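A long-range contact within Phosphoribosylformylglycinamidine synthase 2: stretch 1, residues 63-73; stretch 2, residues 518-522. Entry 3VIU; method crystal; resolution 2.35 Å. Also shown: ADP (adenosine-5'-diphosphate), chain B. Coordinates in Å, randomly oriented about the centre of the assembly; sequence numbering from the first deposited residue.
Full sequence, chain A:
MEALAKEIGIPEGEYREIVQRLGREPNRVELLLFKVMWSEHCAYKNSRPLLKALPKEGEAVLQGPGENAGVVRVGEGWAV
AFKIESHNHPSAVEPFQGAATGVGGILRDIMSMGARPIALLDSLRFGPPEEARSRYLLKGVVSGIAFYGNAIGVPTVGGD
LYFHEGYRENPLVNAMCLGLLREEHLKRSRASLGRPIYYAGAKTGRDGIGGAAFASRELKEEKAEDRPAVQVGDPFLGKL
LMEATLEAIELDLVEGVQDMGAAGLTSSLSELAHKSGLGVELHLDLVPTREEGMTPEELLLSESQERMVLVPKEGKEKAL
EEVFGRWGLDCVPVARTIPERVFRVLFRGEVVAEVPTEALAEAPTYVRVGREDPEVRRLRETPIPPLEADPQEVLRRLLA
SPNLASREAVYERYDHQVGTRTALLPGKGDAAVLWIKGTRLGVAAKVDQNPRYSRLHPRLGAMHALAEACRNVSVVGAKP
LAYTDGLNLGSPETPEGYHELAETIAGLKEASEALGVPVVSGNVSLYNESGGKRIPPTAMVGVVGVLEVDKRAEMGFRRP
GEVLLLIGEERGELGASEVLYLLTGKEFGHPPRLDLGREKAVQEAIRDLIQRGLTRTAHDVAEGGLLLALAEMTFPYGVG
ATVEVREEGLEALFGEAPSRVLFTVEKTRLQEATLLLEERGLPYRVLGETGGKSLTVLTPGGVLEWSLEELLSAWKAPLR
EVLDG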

# COMPACT_ATOMS: atom_id res chain seq x y z
N GLN A 63 -5.72 -2.27 -16.70
CA GLN A 63 -5.46 -0.84 -16.56
C GLN A 63 -4.23 -0.61 -15.70
O GLN A 63 -4.18 -1.04 -14.54
CB GLN A 63 -6.66 -0.16 -15.90
CG GLN A 63 -6.63 1.34 -15.97
CD GLN A 63 -6.36 1.83 -17.38
OE1 GLN A 63 -5.21 1.98 -17.79
NE2 GLN A 63 -7.43 2.06 -18.14
N GLY A 64 -3.23 0.08 -16.25
CA GLY A 64 -2.01 0.36 -15.52
C GLY A 64 -1.93 1.81 -15.07
O GLY A 64 -2.96 2.48 -14.98
N PRO A 65 -0.72 2.32 -14.76
CA PRO A 65 -0.58 3.71 -14.32
C PRO A 65 -1.19 4.68 -15.33
O PRO A 65 -1.05 4.49 -16.54
CB PRO A 65 0.93 3.88 -14.19
CG PRO A 65 1.40 2.50 -13.83
CD PRO A 65 0.59 1.64 -14.77
N GLY A 66 -1.86 5.71 -14.83
CA GLY A 66 -2.48 6.69 -15.70
C GLY A 66 -3.87 7.03 -15.19
O GLY A 66 -4.31 8.17 -15.26
N GLU A 67 -4.55 6.02 -14.67
CA GLU A 67 -5.89 6.20 -14.14
C GLU A 67 -5.85 6.23 -12.62
O GLU A 67 -4.83 5.91 -12.01
CB GLU A 67 -6.80 5.09 -14.64
CG GLU A 67 -7.03 5.15 -16.13
CD GLU A 67 -7.52 6.53 -16.55
OE1 GLU A 67 -8.41 7.07 -15.86
OE2 GLU A 67 -7.02 7.06 -17.57
N ASN A 68 -6.97 6.59 -12.00
CA ASN A 68 -7.05 6.67 -10.54
C ASN A 68 -6.62 5.42 -9.78
O ASN A 68 -6.38 5.48 -8.58
CB ASN A 68 -8.46 7.08 -10.13
CG ASN A 68 -8.79 8.50 -10.52
OD1 ASN A 68 -9.95 8.91 -10.48
ND2 ASN A 68 -7.77 9.28 -10.88
N ALA A 69 -6.54 4.29 -10.47
CA ALA A 69 -6.11 3.05 -9.83
C ALA A 69 -5.76 2.00 -10.87
O ALA A 69 -6.09 2.15 -12.05
CB ALA A 69 -7.20 2.52 -8.91
N GLY A 70 -5.06 0.95 -10.43
CA GLY A 70 -4.68 -0.13 -11.31
C GLY A 70 -5.75 -1.21 -11.25
O GLY A 70 -6.36 -1.43 -10.21
N VAL A 71 -5.98 -1.89 -12.37
CA VAL A 71 -6.99 -2.93 -12.42
C VAL A 71 -6.43 -4.17 -13.10
O VAL A 71 -5.78 -4.07 -14.14
CB VAL A 71 -8.23 -2.48 -13.22
CG1 VAL A 71 -9.38 -3.49 -13.01
CG2 VAL A 71 -8.64 -1.08 -12.80
N VAL A 72 -6.68 -5.32 -12.50
CA VAL A 72 -6.22 -6.58 -13.05
C VAL A 72 -7.40 -7.54 -13.16
O VAL A 72 -8.38 -7.41 -12.43
CB VAL A 72 -5.13 -7.24 -12.17
CG1 VAL A 72 -3.94 -6.30 -12.04
CG2 VAL A 72 -5.70 -7.60 -10.81
N ARG A 73 -7.29 -8.49 -14.07
CA ARG A 73 -8.32 -9.49 -14.29
C ARG A 73 -8.14 -10.61 -13.27
O ARG A 73 -7.01 -11.04 -13.03
CB ARG A 73 -8.20 -10.05 -15.71
CG ARG A 73 -9.22 -11.10 -16.07
CD ARG A 73 -9.76 -10.82 -17.45
NE ARG A 73 -8.76 -11.00 -18.49
CZ ARG A 73 -8.88 -10.52 -19.73
NH1 ARG A 73 -9.96 -9.82 -20.06
NH2 ARG A 73 -7.94 -10.75 -20.63
N PRO A 518 4.13 -7.00 -12.78
CA PRO A 518 4.16 -5.58 -13.15
C PRO A 518 3.43 -4.59 -12.23
O PRO A 518 2.54 -4.98 -11.48
CB PRO A 518 3.53 -5.59 -14.54
CG PRO A 518 2.43 -6.61 -14.36
CD PRO A 518 3.12 -7.73 -13.58
N VAL A 519 3.83 -3.32 -12.30
CA VAL A 519 3.20 -2.24 -11.54
C VAL A 519 1.90 -1.91 -12.24
O VAL A 519 1.82 -1.97 -13.46
CB VAL A 519 3.95 -0.89 -11.57
CG1 VAL A 519 4.34 -0.47 -10.17
CG2 VAL A 519 5.10 -0.93 -12.54
N VAL A 520 0.91 -1.50 -11.48
CA VAL A 520 -0.36 -1.17 -12.08
C VAL A 520 -0.82 0.19 -11.55
O VAL A 520 -1.68 0.85 -12.14
CB VAL A 520 -1.37 -2.29 -11.76
CG1 VAL A 520 -1.96 -2.11 -10.38
CG2 VAL A 520 -2.40 -2.36 -12.83
N SER A 521 -0.20 0.62 -10.45
CA SER A 521 -0.51 1.90 -9.84
C SER A 521 0.42 2.11 -8.66
O SER A 521 1.23 1.24 -8.32
CB SER A 521 -1.96 1.94 -9.34
OG SER A 521 -2.15 1.07 -8.25
N GLY A 522 0.31 3.27 -8.03
CA GLY A 522 1.16 3.55 -6.89
C GLY A 522 1.11 4.99 -6.46
O GLY A 522 0.24 5.74 -6.88
PB ADP B . -4.56 10.80 -6.76
O1B ADP B . -4.06 12.18 -6.50
O2B ADP B . -4.37 9.91 -5.42
O3B ADP B . -6.19 10.88 -7.19
PA ADP B . -2.22 10.73 -8.16
O1A ADP B . -2.28 11.91 -9.07
O2A ADP B . -1.62 11.21 -6.73
O3A ADP B . -3.72 10.10 -7.98
O5' ADP B . -1.23 9.56 -8.74
C5' ADP B . -0.79 9.92 -10.06
C4' ADP B . -0.85 8.74 -11.07
O4' ADP B . 0.47 8.14 -11.26
C3' ADP B . -1.77 7.57 -10.63
O3' ADP B . -2.36 6.97 -11.79
C2' ADP B . -0.83 6.63 -9.89
O2' ADP B . -1.31 5.28 -9.86
C1' ADP B . 0.49 6.80 -10.65
N9 ADP B . 1.65 6.64 -9.76
C8 ADP B . 2.12 7.56 -8.87
N7 ADP B . 3.17 7.10 -8.25
C5 ADP B . 3.45 5.85 -8.70
C6 ADP B . 4.43 4.88 -8.41
N6 ADP B . 5.41 5.12 -7.47
N1 ADP B . 4.40 3.70 -9.08
C2 ADP B . 3.46 3.44 -10.01
N3 ADP B . 2.51 4.34 -10.31
C4 ADP B . 2.47 5.54 -9.69

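No hydrogen bond joins the two stretches directly; they meet through packing around Val520, which the other stretch covers more than any other residue of the contact, and through the ADP that both bind. Altogether 287 Å² is buried between them.

Stretch 1 begins with Gln63, which is paired with the strand that follows the loop: Gln63 N donates to Val71 O (3.1 Å), and Val71 N to Gln63 O. The intervening residues are thereby folded into a hairpin-like turn. At Gly64 the main chain passes close to stretch 2, its CA lying 4.1 Å from the CA of Val520. Gly64 CA also makes a CA-H...O contact with Val520 O at 3.4 Å. Pro65 continues this packing. Its nitrogen has no hydrogen to share, so the 3.2 Å between Pro65 N and Val520 O is contact alone, while the ring reaches Val519 O through CD (4.0 Å) and Ser521 N through CG (4.2 Å).

Gly66 and Glu67 do not touch stretch 2 but address the nucleotide. Gly66, whose phi of 137° favours glycine, gives a weak hydrogen bond from its N to ADP O3' (3.3 Å), and that hydroxyl donates to Glu67 O (2.7 Å). From the other stretch, Gly522 N donates to ADP O2' (3.2 Å), so the ribose bridges the two segments.

Asn68 and Ala69 point their CA-to-CB bonds away, and the chain returns at Gly70. Here glycine is required by the packing: a CB would stand 2.0 Å from Val520 CG1. Its absence lets Gly70 CA approach Val520 O to 3.3 Å and Gly70 N approach Ser521 CB to 3.4 Å. Val71 turns its side chain away, whereas Val72 adds an apolar contact, CG1 to Val520 CG2, at 4.3 Å. Exposed Arg73 lies beyond reach.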